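Local atomic coordinates of endo-beta-N-acetylglucosaminidase F1 (Bacteroides thetaiotaomicron VPI-5482, PDB entry 6TCV), a protein that probably hydrolyses the core chitobiose of high-mannose N-glycans, such as the bound Man9GlcNAc2Asn substrate, as a glycoside hydrolase of a human gut Bacteroides. Residues Q318-D322 with K323-V327; L172-V176 with N177-P181; V342-K345 with E346-I350. The protein carries 2 engineered substitutions. All blocks are in the same frame, centred on the assembly; numbering follows the deposited sequence.

Interaction 1 of 3, residues Q318-D322 with K323-V327; sequences QAMPD and KLVTV
The flat carboxylate of Asp-322, modelled in one of two conformers, meets Lys-323 through OD1, which lies 3.8 Å from the lysine CG; its other oxygen, OD2, is hydrogen-bonded to Thr-124. The second flat group is the carbonyl of Met-320, approached from above its plane by the backbone N of Lys-323, 51° out of it. This bond, 3.0 Å from Lys-323 N to Met-320 O, closes a type I beta turn that takes the chain from the end of helix 306-319 into strand 324-329, within a beta-alpha-beta unit. Met-320 has CG held between its backbone N and carbonyl carbon (chi1 56°), and from there the extended thioether crosses the lysine side chain at about a right angle. SD rests 3.9 Å from CD of Lys-323, and CE reaches on to within 4.4 Å of CG2 of Val-325. Helix 262-278 touches both Met-320 and Lys-323 through Cys-276. Lys-323 thus plays two roles: its methylene chain is apolar cover for the sulfur, while NZ bends round at the last torsion to 4.1 Å from OD1 of Asp-322, beyond a salt bridge; any electrostatic attraction is doubtful, resting on one conformer.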
ATOM      1  N   GLN A 318     -10.405  -4.715   6.082  1.00 13.98           N
ATOM      2  CA  GLN A 318     -10.912  -5.905   6.747  1.00 15.41           C
ATOM      3  C   GLN A 318     -10.768  -7.142   5.878  1.00 15.93           C
ATOM      4  O   GLN A 318     -10.556  -8.232   6.410  1.00 17.07           O
ATOM      5  CB  GLN A 318     -12.368  -5.714   7.156  1.00 16.00           C
ATOM      6  CG  GLN A 318     -12.642  -4.610   8.155  1.00 19.34           C
ATOM      7  CD  GLN A 318     -11.505  -4.354   9.126  1.00 27.65           C
ATOM      8  OE1 GLN A 318     -11.203  -5.194   9.960  1.00 26.18           O
ATOM      9  NE2 GLN A 318     -10.875  -3.188   9.024  1.00 27.43           N
ATOM     10  N   ALA A 319     -10.902  -6.997   4.566  1.00 15.38           N
ATOM     11  CA  ALA A 319     -10.866  -8.118   3.631  1.00 15.48           C
ATOM     12  C   ALA A 319      -9.444  -8.484   3.237  1.00 15.94           C
ATOM     13  O   ALA A 319      -9.210  -9.610   2.801  1.00 17.11           O
ATOM     14  CB  ALA A 319     -11.697  -7.785   2.383  1.00 15.66           C
ATOM     15  N   MET A 320      -8.481  -7.575   3.383  1.00 14.47           N
ATOM     16  CA  MET A 320      -7.061  -7.851   3.096  1.00 14.60           C
ATOM     17  C   MET A 320      -6.203  -7.134   4.137  1.00 14.04           C
ATOM     18  O   MET A 320      -5.427  -6.213   3.826  1.00 13.57           O
ATOM     19  CB  MET A 320      -6.650  -7.516   1.654  1.00 15.16           C
ATOM     20  CG  MET A 320      -6.889  -6.114   1.155  1.00 13.75           C
ATOM     21  SD  MET A 320      -6.457  -6.052  -0.617  1.00 14.12           S
ATOM     22  CE  MET A 320      -6.462  -4.279  -0.939  1.00 15.78           C
ATOM     23  N   PRO A 321      -6.242  -7.628   5.393  1.00 14.29           N
ATOM     24  CA  PRO A 321      -5.595  -6.882   6.471  1.00 14.85           C
ATOM     25  C   PRO A 321      -4.092  -6.871   6.376  1.00 16.06           C
ATOM     26  O   PRO A 321      -3.449  -5.997   6.983  1.00 16.41           O
ATOM     27  CB  PRO A 321      -6.070  -7.577   7.739  1.00 17.83           C
ATOM     28  CG  PRO A 321      -6.508  -8.925   7.270  1.00 17.84           C
ATOM     29  CD  PRO A 321      -7.031  -8.751   5.884  1.00 15.48           C
ATOM     30  N   ASP A 322      -3.466  -7.808   5.680  0.60 13.35           N
ATOM     31  CA  ASP A 322      -2.010  -7.746   5.538  0.60 14.76           C
ATOM     32  C   ASP A 322      -1.551  -6.914   4.341  0.60 14.25           C
ATOM     33  O   ASP A 322      -0.341  -6.763   4.169  0.60 16.15           O
ATOM     34  CB  ASP A 322      -1.415  -9.164   5.479  0.60 15.82           C
ATOM     35  CG  ASP A 322      -1.941  -9.955   4.313  0.60 14.89           C
ATOM     36  OD1 ASP A 322      -3.102  -9.778   3.931  0.60 15.17           O
ATOM     37  OD2 ASP A 322      -1.188 -10.828   3.822  0.60 19.76           O
ATOM     38  N   LYS A 323      -2.470  -6.373   3.538  1.00 13.45           N
ATOM     39  CA  LYS A 323      -2.125  -5.624   2.331  1.00 13.50           C
ATOM     40  C   LYS A 323      -2.389  -4.138   2.517  1.00 13.07           C
ATOM     41  O   LYS A 323      -3.064  -3.723   3.467  1.00 14.54           O
ATOM     42  CB  LYS A 323      -2.918  -6.173   1.138  1.00 15.39           C
ATOM     43  CG  LYS A 323      -2.565  -7.625   0.833  1.00 15.36           C
ATOM     44  CD  LYS A 323      -3.135  -8.128  -0.480  1.00 15.80           C
ATOM     45  CE  LYS A 323      -2.726  -9.543  -0.813  1.00 20.28           C
ATOM     46  NZ  LYS A 323      -3.562 -10.477  -0.061  1.00 23.16           N
ATOM     47  N   LEU A 324      -1.821  -3.329   1.629  1.00 12.85           N
ATOM     48  CA  LEU A 324      -1.906  -1.887   1.748  1.00 12.42           C
ATOM     49  C   LEU A 324      -3.232  -1.349   1.228  1.00 12.73           C
ATOM     50  O   LEU A 324      -3.660  -1.688   0.120  1.00 12.88           O
ATOM     51  CB  LEU A 324      -0.762  -1.223   0.989  1.00 14.26           C
ATOM     52  CG  LEU A 324       0.620  -1.525   1.558  1.00 13.87           C
ATOM     53  CD1 LEU A 324       1.674  -0.985   0.600  1.00 17.86           C
ATOM     54  CD2 LEU A 324       0.823  -0.876   2.920  1.00 16.53           C
ATOM     55  N   VAL A 325      -3.875  -0.480   2.012  1.00 12.07           N
ATOM     56  CA  VAL A 325      -5.025   0.307   1.578  1.00 12.25           C
ATOM     57  C   VAL A 325      -4.581   1.751   1.551  1.00 12.57           C
ATOM     58  O   VAL A 325      -4.185   2.312   2.588  1.00 12.77           O
ATOM     59  CB  VAL A 325      -6.239   0.072   2.471  1.00 13.14           C
ATOM     60  CG1 VAL A 325      -7.425   0.956   2.072  1.00 13.97           C
ATOM     61  CG2 VAL A 325      -6.623  -1.399   2.435  1.00 14.03           C
ATOM     62  N   THR A 326      -4.576   2.325   0.366  1.00 11.76           N
ATOM     63  CA  THR A 326      -3.995   3.645   0.180  1.00 13.19           C
ATOM     64  C   THR A 326      -4.963   4.492  -0.629  1.00 11.88           C
ATOM     65  O   THR A 326      -5.785   3.964  -1.387  1.00 12.65           O
ATOM     66  CB  THR A 326      -2.609   3.592  -0.501  1.00 12.12           C
ATOM     67  OG1 THR A 326      -2.721   3.284  -1.897  1.00 12.06           O
ATOM     68  CG2 THR A 326      -1.712   2.566   0.138  1.00 13.40           C
ATOM     69  N   VAL A 327      -4.865   5.803  -0.478  1.00 11.59           N
ATOM     70  CA  VAL A 327      -5.780   6.740  -1.117  1.00 12.25           C
ATOM     71  C   VAL A 327      -5.028   7.928  -1.707  1.00 12.72           C
ATOM     72  O   VAL A 327      -4.023   8.398  -1.173  1.00 13.19           O
ATOM     73  CB  VAL A 327      -6.936   7.217  -0.237  1.00 14.51           C
ATOM     74  CG1 VAL A 327      -7.761   6.048   0.217  1.00 15.25           C
ATOM     75  CG2 VAL A 327      -6.412   7.977   0.937  1.00 16.62           C
TER

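Interaction 2 of 3, residues L172-V176 with N177-P181; sequences LFFEV and NDVNP. With MAN (alpha-D-mannopyranose), chain B; MAN (alpha-D-mannopyranose), chain C; MAN (alpha-D-mannopyranose), chain D; BMA (beta-D-mannopyranose), chain E.
Glu-175, the centre of an inverse gamma turn, offers its carbonyl O to two backbone donors, Asp-178 N at 2.9 Å and Val-179 N at 3.0 Å, both bonds bending the chain back as it leaves strand 169-175. On one flank of the turn the Phe-174 ring takes Pro-181 CA over the centre of a face in a CH-pi contact, CA to ring centroid 3.8 Å and only 5° off the normal. Val-179 comes to the edge of that ring, its CG1 3.8 Å from Phe-174 CD1. With the Phe-174 ring cut back to an alanine, Pro-181 CA and Val-179 CG1 are likely to lose the surface they pack on, and the returning loop could shift. The other flank is given to sugar. A bend at chi2 (-93°) carries the Glu-175 carboxylate among three mannoses: OE1 accepts from O6 of the chain D mannose at 2.7 Å, while OE2 takes both O2 of the beta-mannose at 2.6 Å and O6 of the chain B mannose at 2.7 Å. Asp-178 OD2 receives O4 of that chain B mannose at 2.6 Å. Asn-177 donates from ND2 to O2 of the chain D mannose, and its OD1 is held by Asn-222. A loop at the C-terminal end of a parallel strand, gripping ligand, is the usual site architecture of a (beta/alpha)8 barrel, here consistent with recognition of the bound glycan's mannoses.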
ATOM      1  N   LEU A 172       4.980   5.380  -6.516  1.00 11.62           N
ATOM      2  CA  LEU A 172       5.017   5.743  -7.925  1.00 11.76           C
ATOM      3  C   LEU A 172       3.808   5.196  -8.673  1.00 11.32           C
ATOM      4  O   LEU A 172       3.598   3.989  -8.698  1.00 12.54           O
ATOM      5  CB  LEU A 172       6.301   5.167  -8.560  1.00 11.45           C
ATOM      6  CG  LEU A 172       6.546   5.577 -10.004  1.00 12.06           C
ATOM      7  CD1 LEU A 172       6.742   7.071 -10.100  1.00 13.51           C
ATOM      8  CD2 LEU A 172       7.792   4.840 -10.525  1.00 13.51           C
ATOM      9  N   PHE A 173       3.111   6.054  -9.387  1.00 11.85           N
ATOM     10  CA  PHE A 173       2.038   5.623 -10.283  1.00 11.95           C
ATOM     11  C   PHE A 173       2.545   5.492 -11.702  1.00 11.86           C
ATOM     12  O   PHE A 173       3.149   6.422 -12.228  1.00 12.33           O
ATOM     13  CB  PHE A 173       0.908   6.652 -10.352  1.00 11.84           C
ATOM     14  CG  PHE A 173       0.101   6.874  -9.114  1.00 12.04           C
ATOM     15  CD1 PHE A 173       0.526   7.756  -8.131  1.00 11.79           C
ATOM     16  CD2 PHE A 173      -1.191   6.320  -8.990  1.00 12.04           C
ATOM     17  CE1 PHE A 173      -0.288   8.075  -7.054  1.00 12.47           C
ATOM     18  CE2 PHE A 173      -1.965   6.606  -7.864  1.00 12.97           C
ATOM     19  CZ  PHE A 173      -1.497   7.480  -6.893  1.00 12.74           C
ATOM     20  N   PHE A 174       2.257   4.355 -12.348  1.00 11.80           N
ATOM     21  CA  PHE A 174       2.447   4.202 -13.789  1.00 11.12           C
ATOM     22  C   PHE A 174       1.121   4.319 -14.518  1.00 12.20           C
ATOM     23  O   PHE A 174       0.138   3.655 -14.152  1.00 12.12           O
ATOM     24  CB  PHE A 174       3.002   2.825 -14.125  1.00 12.32           C
ATOM     25  CG  PHE A 174       4.427   2.682 -13.801  1.00 12.45           C
ATOM     26  CD1 PHE A 174       5.386   3.137 -14.647  1.00 14.07           C
ATOM     27  CD2 PHE A 174       4.822   2.159 -12.569  1.00 14.30           C
ATOM     28  CE1 PHE A 174       6.755   3.043 -14.305  1.00 15.81           C
ATOM     29  CE2 PHE A 174       6.203   2.081 -12.241  1.00 15.19           C
ATOM     30  CZ  PHE A 174       7.121   2.513 -13.094  1.00 14.06           C
ATOM     31  N   GLU A 175       1.093   5.145 -15.572  1.00 11.73           N
ATOM     32  CA  GLU A 175      -0.029   5.155 -16.509  1.00 11.78           C
ATOM     33  C   GLU A 175       0.162   3.945 -17.414  1.00 12.11           C
ATOM     34  O   GLU A 175       0.847   3.992 -18.429  1.00 12.91           O
ATOM     35  CB  GLU A 175      -0.054   6.454 -17.291  1.00 12.64           C
ATOM     36  CG  GLU A 175      -0.532   7.664 -16.525  1.00 13.59           C
ATOM     37  CD  GLU A 175      -2.020   7.976 -16.631  1.00 13.45           C
ATOM     38  OE1 GLU A 175      -2.833   7.029 -16.772  1.00 15.30           O
ATOM     39  OE2 GLU A 175      -2.377   9.162 -16.580  1.00 13.68           O
ATOM     40  N   VAL A 176      -0.406   2.811 -17.004  1.00 12.17           N
ATOM     41  CA  VAL A 176      -0.148   1.543 -17.692  1.00 13.55           C
ATOM     42  C   VAL A 176      -0.788   1.457 -19.051  1.00 12.96           C
ATOM     43  O   VAL A 176      -0.497   0.521 -19.796  1.00 14.70           O
ATOM     44  CB  VAL A 176      -0.491   0.343 -16.793  1.00 12.32           C
ATOM     45  CG1 VAL A 176       0.367   0.333 -15.555  1.00 13.55           C
ATOM     46  CG2 VAL A 176      -2.000   0.266 -16.435  1.00 14.82           C
ATOM     47  N   ASN A 177      -1.658   2.405 -19.433  1.00 13.21           N
ATOM     48  CA  ASN A 177      -2.077   2.496 -20.810  1.00 13.99           C
ATOM     49  C   ASN A 177      -0.867   2.651 -21.714  1.00 14.74           C
ATOM     50  O   ASN A 177      -0.899   2.288 -22.912  1.00 15.69           O
ATOM     51  CB  ASN A 177      -3.096   3.590 -21.066  1.00 13.76           C
ATOM     52  CG  ASN A 177      -4.417   3.300 -20.482  1.00 13.38           C
ATOM     53  OD1 ASN A 177      -4.804   2.155 -20.261  1.00 14.80           O
ATOM     54  ND2 ASN A 177      -5.166   4.349 -20.241  1.00 14.04           N
ATOM     55  N   ASP A 178       0.193   3.304 -21.180  1.00 14.35           N
ATOM     56  CA  ASP A 178       1.305   3.696 -22.004  1.00 15.42           C
ATOM     57  C   ASP A 178       2.655   3.118 -21.584  1.00 14.31           C
ATOM     58  O   ASP A 178       3.471   2.836 -22.457  1.00 16.10           O
ATOM     59  CB  ASP A 178       1.540   5.250 -22.011  1.00 16.14           C
ATOM     60  CG  ASP A 178       0.359   6.055 -22.488  1.00 18.51           C
ATOM     61  OD1 ASP A 178      -0.440   5.515 -23.232  1.00 23.32           O
ATOM     62  OD2 ASP A 178       0.435   7.270 -22.342  1.00 21.66           O
ATOM     63  N   VAL A 179       2.885   2.868 -20.306  1.00 13.48           N
ATOM     64  CA  VAL A 179       4.220   2.586 -19.770  1.00 13.85           C
ATOM     65  C   VAL A 179       4.212   1.283 -19.004  1.00 12.92           C
ATOM     66  O   VAL A 179       3.377   1.047 -18.115  1.00 13.70           O
ATOM     67  CB  VAL A 179       4.731   3.754 -18.892  1.00 13.37           C
ATOM     68  CG1 VAL A 179       6.116   3.464 -18.313  1.00 13.77           C
ATOM     69  CG2 VAL A 179       4.818   5.065 -19.741  1.00 14.77           C
ATOM     70  N   ASN A 180       5.211   0.462 -19.332  1.00 12.79           N
ATOM     71  CA  ASN A 180       5.436  -0.826 -18.658  1.00 12.38           C
ATOM     72  C   ASN A 180       5.939  -0.593 -17.228  1.00 12.38           C
ATOM     73  O   ASN A 180       6.946   0.113 -17.037  1.00 12.68           O
ATOM     74  CB  ASN A 180       6.500  -1.559 -19.472  1.00 13.64           C
ATOM     75  CG  ASN A 180       6.722  -3.007 -19.055  1.00 13.16           C
ATOM     76  OD1 ASN A 180       6.502  -3.380 -17.881  1.00 14.16           O
ATOM     77  ND2 ASN A 180       7.225  -3.807 -19.975  1.00 13.88           N
ATOM     78  N   PRO A 181       5.278  -1.152 -16.204  1.00 12.37           N
ATOM     79  CA  PRO A 181       5.736  -0.948 -14.827  1.00 11.50           C
ATOM     80  C   PRO A 181       7.066  -1.580 -14.532  1.00 12.58           C
ATOM     81  O   PRO A 181       7.657  -1.245 -13.490  1.00 12.39           O
ATOM     82  CB  PRO A 181       4.606  -1.558 -13.993  1.00 13.15           C
ATOM     83  CG  PRO A 181       3.996  -2.633 -14.905  1.00 14.63           C
ATOM     84  CD  PRO A 181       4.068  -2.005 -16.282  1.00 12.58           C
TER
HETATM   85  C1  MAN B   4      -3.219  12.080 -20.731  1.00 15.91           C
HETATM   86  C2  MAN B   4      -3.126  11.466 -22.118  1.00 16.35           C
HETATM   87  C3  MAN B   4      -2.901   9.958 -21.987  1.00 15.91           C
HETATM   88  C4  MAN B   4      -1.653   9.736 -21.133  1.00 16.41           C
HETATM   89  C5  MAN B   4      -1.739  10.422 -19.770  1.00 14.89           C
HETATM   90  C6  MAN B   4      -0.450  10.381 -18.955  1.00 15.39           C
HETATM   91  O2  MAN B   4      -1.995  11.972 -22.835  1.00 17.46           O
HETATM   92  O3  MAN B   4      -2.792   9.323 -23.259  1.00 18.45           O
HETATM   93  O4  MAN B   4      -1.452   8.354 -20.833  1.00 17.25           O
HETATM   94  O5  MAN B   4      -2.048  11.819 -19.974  1.00 15.88           O
HETATM   95  O6  MAN B   4      -0.643  10.938 -17.656  1.00 15.30           O
HETATM   96  C1  MAN C   9      -8.886   3.388 -21.207  1.00 16.80           C
HETATM   97  C2  MAN C   9      -7.841   2.661 -22.044  1.00 16.76           C
HETATM   98  C3  MAN C   9      -7.117   3.638 -22.965  1.00 18.31           C
HETATM   99  C4  MAN C   9      -8.124   4.419 -23.794  1.00 18.51           C
HETATM  100  C5  MAN C   9      -9.077   5.123 -22.835  1.00 18.51           C
HETATM  101  C6  MAN C   9     -10.170   5.876 -23.544  1.00 20.96           C
HETATM  102  O2  MAN C   9      -8.496   1.621 -22.786  1.00 18.66           O
HETATM  103  O3  MAN C   9      -6.207   2.908 -23.769  1.00 19.61           O
HETATM  104  O4  MAN C   9      -7.468   5.407 -24.585  1.00 20.10           O
HETATM  105  O5  MAN C   9      -9.743   4.138 -22.038  1.00 17.87           O
HETATM  106  O6  MAN C   9     -10.934   6.647 -22.591  1.00 23.11           O
HETATM  107  C1  MAN D   8      -8.580   6.350 -19.235  1.00 13.80           C
HETATM  108  C2  MAN D   8      -9.131   4.939 -19.397  1.00 13.25           C
HETATM  109  C3  MAN D   8      -9.294   4.320 -18.020  1.00 13.34           C
HETATM  110  C4  MAN D   8      -7.999   4.378 -17.219  1.00 12.42           C
HETATM  111  C5  MAN D   8      -7.438   5.796 -17.181  1.00 12.74           C
HETATM  112  C6  MAN D   8      -6.030   5.860 -16.623  1.00 12.87           C
HETATM  113  O2  MAN D   8      -8.222   4.204 -20.248  1.00 14.08           O
HETATM  114  O3  MAN D   8      -9.667   2.949 -18.164  1.00 14.03           O
HETATM  115  O4  MAN D   8      -8.255   4.016 -15.863  1.00 13.16           O
HETATM  116  O5  MAN D   8      -7.355   6.318 -18.529  1.00 13.73           O
HETATM  117  O6  MAN D   8      -5.540   7.214 -16.678  1.00 13.41           O
HETATM  118  C1  BMA E   3      -4.959  12.405 -16.486  1.00 13.67           C
HETATM  119  C2  BMA E   3      -4.251  11.756 -17.660  1.00 12.80           C
HETATM  120  C3  BMA E   3      -4.810  12.284 -18.967  1.00 14.05           C
HETATM  121  C4  BMA E   3      -6.333  12.191 -18.988  1.00 14.79           C
HETATM  122  C5  BMA E   3      -6.943  12.777 -17.713  1.00 14.19           C
HETATM  123  C6  BMA E   3      -8.427  12.540 -17.593  1.00 14.37           C
HETATM  124  O2  BMA E   3      -4.516  10.341 -17.596  1.00 14.00           O
HETATM  125  O3  BMA E   3      -4.363  11.551 -20.108  1.00 14.65           O
HETATM  126  O4  BMA E   3      -6.896  12.931 -20.079  1.00 17.16           O
HETATM  127  O5  BMA E   3      -6.346  12.152 -16.558  1.00 13.39           O
HETATM  128  O6  BMA E   3      -8.641  11.107 -17.708  1.00 14.73           O
HETATM  129  O   HOH W   1      -2.950   4.516 -17.868  1.00 17.27           O
HETATM  130  O   HOH W   2       1.547  -1.291 -19.184  1.00 21.11           O

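Interaction 3 of 3, residues V342-K345 with E346-I350; sequences VDAK and EWIDI
An Asx turn at Asp-343 starts the short 3-10 segment over which Val-342 and Ala-344 meet Trp-347. Asp-343 OD2 accepts the backbone N of Lys-345 at 2.9 Å and is also bonded to the backbone N of Gln-364; two backbone N-H groups hold this oxygen, that of Lys-345 coming from above the carboxylate plane. Trp-347 has a chi1 of 42°, which places CG between its backbone N and carbonyl carbon and folds the indole back against the preceding residues. Its NE1 donates to Val-342 O at 3.0 Å; the oxygen lies in the indole plane, whereas the nitrogen stands well above the carbonyl plane, 63° out of it. Over one indole face sits Ala-344 CA, 3.7 Å from the centroid of the six-membered ring and 23° off its normal. Val-342 CG1 packs on Trp-347 CD1 at 3.8 Å and also touches the CB of Glu-346. Tyr-314 of helix 306-319 adds an edge-to-face ring contact to the indole. Residues 344-349 link the small hairpin of strands 338-339 and 342-343 to strand 350-353 of the barrel. Their backbone is knit by Glu-346 N to Asp-343 O at 2.9 Å and by a forked acceptor, Ala-344 O, which takes Trp-347 N at 2.9 Å, three residues on, and Ile-348 N at 2.8 Å, four on and almost in line with the carbonyl. Beyond the fork, one water donates to the carbonyl oxygens of Lys-345 and Ile-348, and a second joins Lys-345 O to Asp-349 OD1.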
ATOM      1  N   VAL A 342     -13.447   2.340  14.639  1.00 19.91           N
ATOM      2  CA  VAL A 342     -12.076   1.957  14.355  1.00 18.28           C
ATOM      3  C   VAL A 342     -11.379   3.127  13.687  1.00 17.95           C
ATOM      4  O   VAL A 342     -11.840   3.634  12.646  1.00 17.28           O
ATOM      5  CB  VAL A 342     -11.999   0.720  13.432  1.00 17.91           C
ATOM      6  CG1 VAL A 342     -10.578   0.334  13.170  1.00 19.08           C
ATOM      7  CG2 VAL A 342     -12.738  -0.467  14.059  1.00 20.67           C
ATOM      8  N   ASP A 343     -10.245   3.532  14.270  1.00 17.36           N
ATOM      9  CA  ASP A 343      -9.492   4.676  13.775  1.00 16.73           C
ATOM     10  C   ASP A 343      -8.809   4.417  12.464  1.00 16.90           C
ATOM     11  O   ASP A 343      -8.331   3.313  12.188  1.00 17.29           O
ATOM     12  CB  ASP A 343      -8.441   5.054  14.803  1.00 18.71           C
ATOM     13  CG  ASP A 343      -7.690   6.293  14.421  1.00 19.38           C
ATOM     14  OD1 ASP A 343      -8.194   7.363  14.742  1.00 22.80           O
ATOM     15  OD2 ASP A 343      -6.514   6.150  13.966  1.00 20.70           O
ATOM     16  N   ALA A 344      -8.720   5.494  11.675  1.00 15.95           N
ATOM     17  CA  ALA A 344      -8.131   5.437  10.350  1.00 15.26           C
ATOM     18  C   ALA A 344      -6.708   4.904  10.289  1.00 15.33           C
ATOM     19  O   ALA A 344      -6.318   4.361   9.249  1.00 15.69           O
ATOM     20  CB  ALA A 344      -8.140   6.837   9.723  1.00 17.20           C
ATOM     21  N   LYS A 345      -5.903   5.018  11.354  1.00 15.40           N
ATOM     22  CA  LYS A 345      -4.559   4.427  11.286  1.00 15.82           C
ATOM     23  C   LYS A 345      -4.619   2.928  10.976  1.00 16.47           C
ATOM     24  O   LYS A 345      -3.665   2.359  10.404  1.00 15.83           O
ATOM     25  CB  LYS A 345      -3.752   4.708  12.512  1.00 16.61           C
ATOM     26  CG  LYS A 345      -2.274   4.439  12.357  1.00 20.11           C
ATOM     27  CD  LYS A 345      -1.481   4.783  13.626  1.00 21.65           C
ATOM     28  CE  LYS A 345      -0.050   4.383  13.475  1.00 22.58           C
ATOM     29  NZ  LYS A 345       0.773   4.734  14.662  1.00 24.36           N
ATOM     30  N   GLU A 346      -5.720   2.277  11.330  1.00 15.86           N
ATOM     31  CA  GLU A 346      -5.864   0.842  11.125  1.00 17.30           C
ATOM     32  C   GLU A 346      -6.237   0.509   9.686  1.00 15.87           C
ATOM     33  O   GLU A 346      -6.220  -0.681   9.339  1.00 18.07           O
ATOM     34  CB  GLU A 346      -6.942   0.301  12.054  1.00 17.21           C
ATOM     35  CG  GLU A 346      -6.735   0.469  13.555  1.00 18.95           C
ATOM     36  CD  GLU A 346      -5.904  -0.618  14.239  1.00 22.78           C
ATOM     37  OE1 GLU A 346      -5.533  -1.637  13.603  1.00 22.67           O
ATOM     38  OE2 GLU A 346      -5.742  -0.538  15.504  1.00 23.52           O
ATOM     39  N   TRP A 347      -6.677   1.474   8.865  1.00 14.28           N
ATOM     40  CA  TRP A 347      -7.183   1.163   7.525  1.00 14.14           C
ATOM     41  C   TRP A 347      -6.759   2.124   6.416  1.00 16.13           C
ATOM     42  O   TRP A 347      -7.185   1.922   5.279  1.00 15.91           O
ATOM     43  CB  TRP A 347      -8.722   0.874   7.518  1.00 14.45           C
ATOM     44  CG  TRP A 347      -9.556   1.783   8.358  1.00 14.66           C
ATOM     45  CD1 TRP A 347      -9.968   1.572   9.615  1.00 16.45           C
ATOM     46  CD2 TRP A 347     -10.099   3.059   7.947  1.00 14.80           C
ATOM     47  NE1 TRP A 347     -10.700   2.652  10.070  1.00 16.05           N
ATOM     48  CE2 TRP A 347     -10.770   3.586   9.051  1.00 15.35           C
ATOM     49  CE3 TRP A 347     -10.043   3.815   6.761  1.00 15.22           C
ATOM     50  CZ2 TRP A 347     -11.418   4.834   9.001  1.00 16.49           C
ATOM     51  CZ3 TRP A 347     -10.659   5.054   6.727  1.00 15.99           C
ATOM     52  CH2 TRP A 347     -11.322   5.547   7.840  1.00 16.62           C
ATOM     53  N   ILE A 348      -5.980   3.179   6.698  0.79 13.46           N
ATOM     54  CA  ILE A 348      -5.291   3.979   5.681  0.79 13.08           C
ATOM     55  C   ILE A 348      -3.790   3.814   5.952  0.79 13.58           C
ATOM     56  O   ILE A 348      -3.250   4.411   6.905  0.79 14.45           O
ATOM     57  CB  ILE A 348      -5.691   5.475   5.680  0.79 14.55           C
ATOM     58  CG1 ILE A 348      -7.205   5.686   5.582  0.79 15.24           C
ATOM     59  CG2 ILE A 348      -4.911   6.179   4.536  0.79 14.47           C
ATOM     60  CD1 ILE A 348      -7.743   5.328   4.254  0.79 15.46           C
ATOM     61  N   ASP A 349      -3.110   3.030   5.112  1.00 12.96           N
ATOM     62  CA  ASP A 349      -1.690   2.840   5.282  1.00 12.32           C
ATOM     63  C   ASP A 349      -0.880   3.993   4.721  1.00 12.97           C
ATOM     64  O   ASP A 349       0.157   4.356   5.314  1.00 13.85           O
ATOM     65  CB  ASP A 349      -1.297   1.543   4.616  1.00 13.22           C
ATOM     66  CG  ASP A 349      -1.893   0.368   5.306  1.00 13.79           C
ATOM     67  OD1 ASP A 349      -1.492   0.096   6.458  1.00 15.93           O
ATOM     68  OD2 ASP A 349      -2.784  -0.322   4.722  1.00 13.94           O
ATOM     69  N   ILE A 350      -1.298   4.555   3.588  1.00 12.03           N
ATOM     70  CA  ILE A 350      -0.580   5.634   2.918  1.00 11.84           C
ATOM     71  C   ILE A 350      -1.628   6.545   2.309  1.00 11.82           C
ATOM     72  O   ILE A 350      -2.551   6.051   1.641  1.00 12.99           O
ATOM     73  CB  ILE A 350       0.393   5.142   1.803  1.00 11.98           C
ATOM     74  CG1 ILE A 350       1.275   3.978   2.281  1.00 12.83           C
ATOM     75  CG2 ILE A 350       1.274   6.300   1.330  1.00 13.83           C
ATOM     76  CD1 ILE A 350       2.092   3.346   1.160  1.00 13.44           C
TER
HETATM   77  O   HOH W   3      -1.682   3.648   8.990  1.00 16.90           O
HETATM   78  O   HOH W   4      -3.076  -0.082   8.857  1.00 19.80           O

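Overall arrangement
Along the chain the three contacts come one after another, none nested in or crossing another. Interaction 2 is the first, turning the chain out of strand 169-175 at the glycan-holding end of the barrel. Interaction 1 follows at residues 318-327, turning helix 306-319 into strand 324-329. Interaction 3, at 342-350, then leads from a small hairpin toward strand 350-353. Interactions 1 and 3 touch, with centres about 9 Å apart: Val-325 O and Asp-349 N, at 2.8 Å, form a probable hydrogen bond where strand 324-329 meets the start of its parallel neighbour 350-353. Interaction 2 stands apart, its centre about 22 Å from that of interaction 1, though both reach the same sheet.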